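Local coordinates for Non-structural protein 3 (Rice hoja blanca virus, PDB 3AJF) that binds double-stranded RNA and suppresses RNA-mediated gene silencing in its host, acting as a homodimer, at the interface of chains A and B. Residues are numbered along the deposited sequence; one frame, centred on the assembly and turned at random. Chains: chain A/B, Non-structural protein 3.

Contact 1: the interface of chains A and B. Residues chain A 60, 81-82, 85-86, 88; chain B 56, 60, 78, 81-82, 85.
The aromatic ring of A:Phe88 crosses B:Ile60 at roughly a right angle, its CE2 corner meeting the CG2 branch at 4.1 Å, while its CB carbon lies beside the OG1 hydroxyl of B:Thr78. A second flat group, the A:Ser82 carbonyl, has one serine hydroxyl over each face. From its own chain, OG of A:Ser85 bonds to O of A:Ser82 at 2.8 Å, 45° out of the carbonyl plane. Over the opposite face, OG of B:Ser82 donates to the same oxygen at 3.0 Å, 48° out of plane, so neither donor sits on a lone pair. The hydroxyls of A:Ser82 and B:Ser82 also bond to each other, OG to OG at 3.0 Å. With the B:Ser82 hydrogen already given to the carbonyl, that bond would need the A:Ser82 hydrogen, probably in competition with a weak bond from A:Ser82 OG to B:Ser82 O. Both OG atoms lie anti to the backbone N, which points them across the boundary. A:Ser85 OG instead takes the crowded position between N and the carbonyl carbon (chi1 67°), turning back on its helix and leaving CB to pack on CG1 of B:Val81 at 3.6 Å; B:Ser85 and A:Val81 repeat this. B:Thr78 places its CG2 methyl, anti to its N, against O of A:Ser85 at 3.3 Å. Flanking the serines, A:Ile60 and B:Ile60 meet tip to tip, CD1 to CD1 at 3.5 Å, a tight contact. Helix 74-85 of each subunit thus faces its twin around A:Ser82 and B:Ser82, flanked by helix 49-64 and the short helix 86-89, at the core of the two-fold homodimer interface.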
loop_
_atom_site.group_PDB
_atom_site.type_symbol
_atom_site.label_atom_id
_atom_site.label_comp_id
_atom_site.label_asym_id
_atom_site.label_seq_id
_atom_site.Cartn_x
_atom_site.Cartn_y
_atom_site.Cartn_z
ATOM N N ILE A 60 5.855 -0.687 -2.404
ATOM C CA ILE A 60 5.860 0.786 -2.391
ATOM C C ILE A 60 7.284 1.330 -2.660
ATOM O O ILE A 60 7.462 2.277 -3.429
ATOM C CB ILE A 60 5.275 1.353 -1.082
ATOM C CG1 ILE A 60 3.747 1.016 -1.023
ATOM C CG2 ILE A 60 5.517 2.901 -0.983
ATOM C CD1 ILE A 60 3.052 1.294 0.365
ATOM N N VAL A 81 -0.576 -3.322 -4.641
ATOM C CA VAL A 81 -0.515 -2.505 -3.443
ATOM C C VAL A 81 -1.933 -2.140 -2.989
ATOM O O VAL A 81 -2.296 -2.294 -1.810
ATOM C CB VAL A 81 0.363 -1.226 -3.607
ATOM C CG1 VAL A 81 0.150 -0.287 -2.404
ATOM C CG2 VAL A 81 1.764 -1.597 -3.645
ATOM N N SER A 82 -2.714 -1.646 -3.944
ATOM C CA SER A 82 -4.033 -1.131 -3.691
ATOM C C SER A 82 -4.931 -2.247 -3.154
ATOM O O SER A 82 -5.647 -2.048 -2.134
ATOM C CB SER A 82 -4.568 -0.472 -4.974
ATOM O OG SER A 82 -5.950 -0.287 -4.906
ATOM N N SER A 85 -3.568 -3.972 0.408
ATOM C CA SER A 85 -3.797 -3.058 1.541
ATOM C C SER A 85 -5.195 -3.223 2.129
ATOM O O SER A 85 -5.415 -2.992 3.335
ATOM C CB SER A 85 -3.500 -1.597 1.153
ATOM O OG SER A 85 -4.455 -1.148 0.201
ATOM N N GLU A 86 -6.134 -3.678 1.310
ATOM C CA GLU A 86 -7.538 -3.847 1.744
ATOM C C GLU A 86 -7.691 -4.779 2.933
ATOM O O GLU A 86 -8.616 -4.629 3.727
ATOM C CB GLU A 86 -8.428 -4.375 0.602
ATOM C CG GLU A 86 -8.458 -3.451 -0.628
ATOM C CD GLU A 86 -9.266 -4.062 -1.796
ATOM O OE1 GLU A 86 -9.929 -5.088 -1.556
ATOM O OE2 GLU A 86 -9.240 -3.516 -2.927
ATOM N N PHE A 88 -6.150 -4.864 5.582
ATOM C CA PHE A 88 -6.047 -4.174 6.875
ATOM C C PHE A 88 -7.371 -3.863 7.558
ATOM O O PHE A 88 -7.388 -3.575 8.772
ATOM C CB PHE A 88 -5.231 -2.886 6.783
ATOM C CG PHE A 88 -3.734 -3.129 6.773
ATOM C CD1 PHE A 88 -3.142 -3.905 7.762
ATOM C CD2 PHE A 88 -2.933 -2.566 5.790
ATOM C CE1 PHE A 88 -1.764 -4.093 7.795
ATOM C CE2 PHE A 88 -1.545 -2.780 5.803
ATOM C CZ PHE A 88 -0.975 -3.554 6.816
ATOM N N LEU B 56 2.006 7.285 2.747
ATOM C CA LEU B 56 1.400 5.953 2.804
ATOM C C LEU B 56 1.985 5.093 3.909
ATOM O O LEU B 56 1.277 4.337 4.555
ATOM C CB LEU B 56 1.572 5.232 1.465
ATOM C CG LEU B 56 0.786 5.855 0.305
ATOM C CD1 LEU B 56 1.084 5.059 -0.990
ATOM C CD2 LEU B 56 -0.694 5.833 0.593
ATOM N N ILE B 60 0.120 3.100 6.914
ATOM C CA ILE B 60 0.297 1.641 7.020
ATOM C C ILE B 60 0.777 1.268 8.410
ATOM O O ILE B 60 0.255 0.328 8.984
ATOM C CB ILE B 60 1.190 1.075 5.903
ATOM C CG1 ILE B 60 0.382 1.003 4.612
ATOM C CG2 ILE B 60 1.695 -0.311 6.218
ATOM C CD1 ILE B 60 1.284 0.894 3.332
ATOM N N THR B 78 -7.913 2.576 5.614
ATOM C CA THR B 78 -7.558 1.604 4.561
ATOM C C THR B 78 -7.926 2.089 3.163
ATOM O O THR B 78 -7.167 1.900 2.205
ATOM C CB THR B 78 -8.194 0.252 4.848
ATOM O OG1 THR B 78 -7.732 -0.205 6.132
ATOM C CG2 THR B 78 -7.785 -0.766 3.773
ATOM N N VAL B 81 -5.355 4.577 2.050
ATOM C CA VAL B 81 -4.184 3.848 1.506
ATOM C C VAL B 81 -4.394 3.308 0.076
ATOM O O VAL B 81 -3.581 3.554 -0.787
ATOM C CB VAL B 81 -3.685 2.726 2.454
ATOM C CG1 VAL B 81 -2.625 1.871 1.799
ATOM C CG2 VAL B 81 -3.198 3.336 3.761
ATOM N N SER B 82 -5.513 2.650 -0.166
ATOM C CA SER B 82 -5.819 2.008 -1.448
ATOM C C SER B 82 -6.026 3.070 -2.537
ATOM O O SER B 82 -5.570 2.905 -3.658
ATOM C CB SER B 82 -7.092 1.175 -1.259
ATOM O OG SER B 82 -7.394 0.371 -2.371
ATOM N N SER B 85 -2.499 5.161 -3.100
ATOM C CA SER B 85 -1.484 4.335 -3.759
ATOM C C SER B 85 -1.628 4.331 -5.293
ATOM O O SER B 85 -0.646 4.185 -6.002
ATOM C CB SER B 85 -1.430 2.925 -3.142
ATOM O OG SER B 85 -2.443 2.151 -3.764
#

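Contact 2: the interface of chains A and B. Residues chain A 49-50, 53, 56, 88, 91, 93; chain B 60, 63-65, 74.
At the apolar centre, one face of the A:Phe88 ring is covered by B:Leu63, whose CB lies 3.8 Å from CG of the ring, offset toward the rim. The leucine crosses the ring obliquely, and its CD1 branch reaches back to the CB and CD2 carbons of A:Phe88. Farther out on the ring, CE1 and CZ touch CB of B:Ser64, which also packs on CB of A:Ser53.

The polar rim begins with B:Arg74, bent at chi3 so that its guanidinium presents NE and NH2 side-on to one oxygen. NE bonds to O of A:Phe88 at 3.0 Å, nearly along the C=O axis (166°). NH2 shares this acceptor at 2.9 Å, in the carbonyl plane and on a lone pair. A much straighter bond, 173° at the hydrogen, joins NH2 to O of B:Leu63 at 2.9 Å; it fixes the rotation of the guanidinium, whose face rests on CD2 of that leucine. A:Leu91 O is also near NH2, but no hydrogen of that nitrogen is aimed at it, so the pair is not a hydrogen bond. A:Pro93 meets B:Arg74 tip to tip, its CD carbon 3.4 Å from O of B:Leu63 and its CB near O of B:Ser64.

At the opposite rim, B:Ser64 OG, in the crowded position, donates to B:Ile60 O and bonds to ND1 of B:His65 at 2.8 Å, in the imidazole plane. This holds the ring near A:Glu50, whose carboxylate OE1 approaches CE1 at 3.1 Å with the planes 84° apart. The carboxylate may favour a positively charged imidazole. Water 1 bridges the hydroxyls of A:Ser53 and B:Ser64.

The first turns of helix 49-64 in chain A thus meet the last turn of that helix in chain B, while B:Arg74, opening helix 74-85, clasps the carbonyl of A:Phe88 in 3-10 helix 86-89.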
loop_
_atom_site.group_PDB
_atom_site.type_symbol
_atom_site.label_atom_id
_atom_site.label_comp_id
_atom_site.label_asym_id
_atom_site.label_seq_id
_atom_site.Cartn_x
_atom_site.Cartn_y
_atom_site.Cartn_z
ATOM N N PRO A 49 -0.592 -8.776 10.313
ATOM C CA PRO A 49 -0.450 -7.354 9.924
ATOM C C PRO A 49 1.004 -6.913 9.757
ATOM O O PRO A 49 1.298 -6.087 8.889
ATOM C CB PRO A 49 -1.105 -6.605 11.091
ATOM C CG PRO A 49 -0.913 -7.555 12.284
ATOM C CD PRO A 49 -1.206 -8.913 11.657
ATOM N N GLU A 50 1.917 -7.407 10.602
ATOM C CA GLU A 50 3.344 -7.055 10.415
ATOM C C GLU A 50 3.923 -7.601 9.089
ATOM O O GLU A 50 4.624 -6.880 8.394
ATOM C CB GLU A 50 4.221 -7.453 11.618
ATOM C CG GLU A 50 5.773 -7.407 11.357
ATOM C CD GLU A 50 6.390 -5.987 11.131
ATOM O OE1 GLU A 50 5.756 -5.102 10.491
ATOM O OE2 GLU A 50 7.560 -5.765 11.560
ATOM N N SER A 53 2.558 -5.584 6.246
ATOM C CA SER A 53 3.225 -4.279 6.248
ATOM C C SER A 53 4.543 -4.319 5.496
ATOM O O SER A 53 4.831 -3.439 4.662
ATOM C CB SER A 53 3.499 -3.820 7.681
ATOM O OG SER A 53 4.283 -2.644 7.657
ATOM N N LEU A 56 3.885 -4.951 1.656
ATOM C CA LEU A 56 3.471 -3.697 0.997
ATOM C C LEU A 56 4.595 -2.661 0.895
ATOM O O LEU A 56 4.710 -1.948 -0.120
ATOM C CB LEU A 56 2.255 -3.070 1.693
ATOM C CG LEU A 56 0.957 -3.902 1.695
ATOM C CD1 LEU A 56 0.008 -3.259 2.685
ATOM C CD2 LEU A 56 0.327 -3.959 0.359
ATOM N N PHE A 88 -6.150 -4.864 5.582
ATOM C CA PHE A 88 -6.047 -4.174 6.875
ATOM C C PHE A 88 -7.371 -3.863 7.558
ATOM O O PHE A 88 -7.388 -3.575 8.772
ATOM C CB PHE A 88 -5.231 -2.886 6.783
ATOM C CG PHE A 88 -3.734 -3.129 6.773
ATOM C CD1 PHE A 88 -3.142 -3.905 7.762
ATOM C CD2 PHE A 88 -2.933 -2.566 5.790
ATOM C CE1 PHE A 88 -1.764 -4.093 7.795
ATOM C CE2 PHE A 88 -1.545 -2.780 5.803
ATOM C CZ PHE A 88 -0.975 -3.554 6.816
ATOM N N LEU A 91 -7.673 -7.198 9.432
ATOM C CA LEU A 91 -6.399 -7.639 9.995
ATOM C C LEU A 91 -5.769 -6.577 10.901
ATOM O O LEU A 91 -5.235 -5.572 10.413
ATOM C CB LEU A 91 -5.451 -7.958 8.845
ATOM C CG LEU A 91 -4.188 -8.760 9.118
ATOM C CD1 LEU A 91 -4.534 -10.156 9.695
ATOM C CD2 LEU A 91 -3.404 -8.883 7.819
ATOM N N PRO A 93 -3.421 -5.283 14.512
ATOM C CA PRO A 93 -2.274 -5.601 15.379
ATOM C C PRO A 93 -2.694 -6.337 16.652
ATOM O O PRO A 93 -2.085 -7.347 17.001
ATOM C CB PRO A 93 -1.699 -4.232 15.755
ATOM C CG PRO A 93 -2.619 -3.215 15.241
ATOM C CD PRO A 93 -3.537 -3.846 14.234
ATOM N N ILE B 60 0.120 3.100 6.914
ATOM C CA ILE B 60 0.297 1.641 7.020
ATOM C C ILE B 60 0.777 1.268 8.410
ATOM O O ILE B 60 0.255 0.328 8.984
ATOM C CB ILE B 60 1.190 1.075 5.903
ATOM C CG1 ILE B 60 0.382 1.003 4.612
ATOM C CG2 ILE B 60 1.695 -0.311 6.218
ATOM C CD1 ILE B 60 1.284 0.894 3.332
ATOM N N LEU B 63 -2.101 1.225 10.721
ATOM C CA LEU B 63 -2.965 0.072 10.523
ATOM C C LEU B 63 -2.282 -1.225 10.964
ATOM O O LEU B 63 -2.964 -2.185 11.342
ATOM C CB LEU B 63 -3.354 -0.057 9.029
ATOM C CG LEU B 63 -4.342 0.963 8.408
ATOM C CD1 LEU B 63 -4.359 0.855 6.882
ATOM C CD2 LEU B 63 -5.763 0.773 8.966
ATOM N N SER B 64 -0.952 -1.279 10.893
ATOM C CA SER B 64 -0.243 -2.535 11.172
ATOM C C SER B 64 0.372 -2.642 12.553
ATOM O O SER B 64 0.569 -3.761 13.023
ATOM C CB SER B 64 0.811 -2.803 10.094
ATOM O OG SER B 64 1.828 -1.786 10.141
ATOM N N HIS B 65 0.607 -1.509 13.234
ATOM C CA HIS B 65 1.305 -1.526 14.543
ATOM C C HIS B 65 0.552 -0.881 15.672
ATOM O O HIS B 65 0.692 -1.312 16.805
ATOM C CB HIS B 65 2.665 -0.821 14.456
ATOM C CG HIS B 65 3.694 -1.585 13.695
ATOM N ND1 HIS B 65 3.573 -1.873 12.358
ATOM C CD2 HIS B 65 4.864 -2.138 14.093
ATOM C CE1 HIS B 65 4.631 -2.551 11.951
ATOM N NE2 HIS B 65 5.430 -2.729 12.988
ATOM N N ARG B 74 -10.561 2.164 10.897
ATOM C CA ARG B 74 -9.890 1.154 10.067
ATOM C C ARG B 74 -10.330 1.193 8.599
ATOM O O ARG B 74 -9.485 1.241 7.722
ATOM C CB ARG B 74 -10.011 -0.261 10.625
ATOM C CG ARG B 74 -9.313 -0.462 11.965
ATOM C CD ARG B 74 -9.113 -1.965 12.257
ATOM N NE ARG B 74 -7.997 -2.462 11.445
ATOM C CZ ARG B 74 -6.711 -2.181 11.704
ATOM N NH1 ARG B 74 -6.375 -1.427 12.751
ATOM N NH2 ARG B 74 -5.757 -2.645 10.920
HETATM O O HOH W 1 4.259 -0.482 8.944
#

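Contact 1 and contact 2 are neighbouring patches of one two-fold interface, the centres of their C-alpha atoms about 9 Å apart. A:Phe88 and B:Ile60 belong to both and carry the packing continuously between them. Contact 1 rests mainly on the self-pairing of helices 74-85, whereas contact 2 sets the start of one helix 49-64, with the segment that ends the construct (A:Leu91, A:Pro93), against the end of the other. Symmetry repeats contact 2, so two such flanks enclose the centre and would fix the subunit orientation. The interface is that of the helix domain of NS3; silencing suppression belongs to the whole protein.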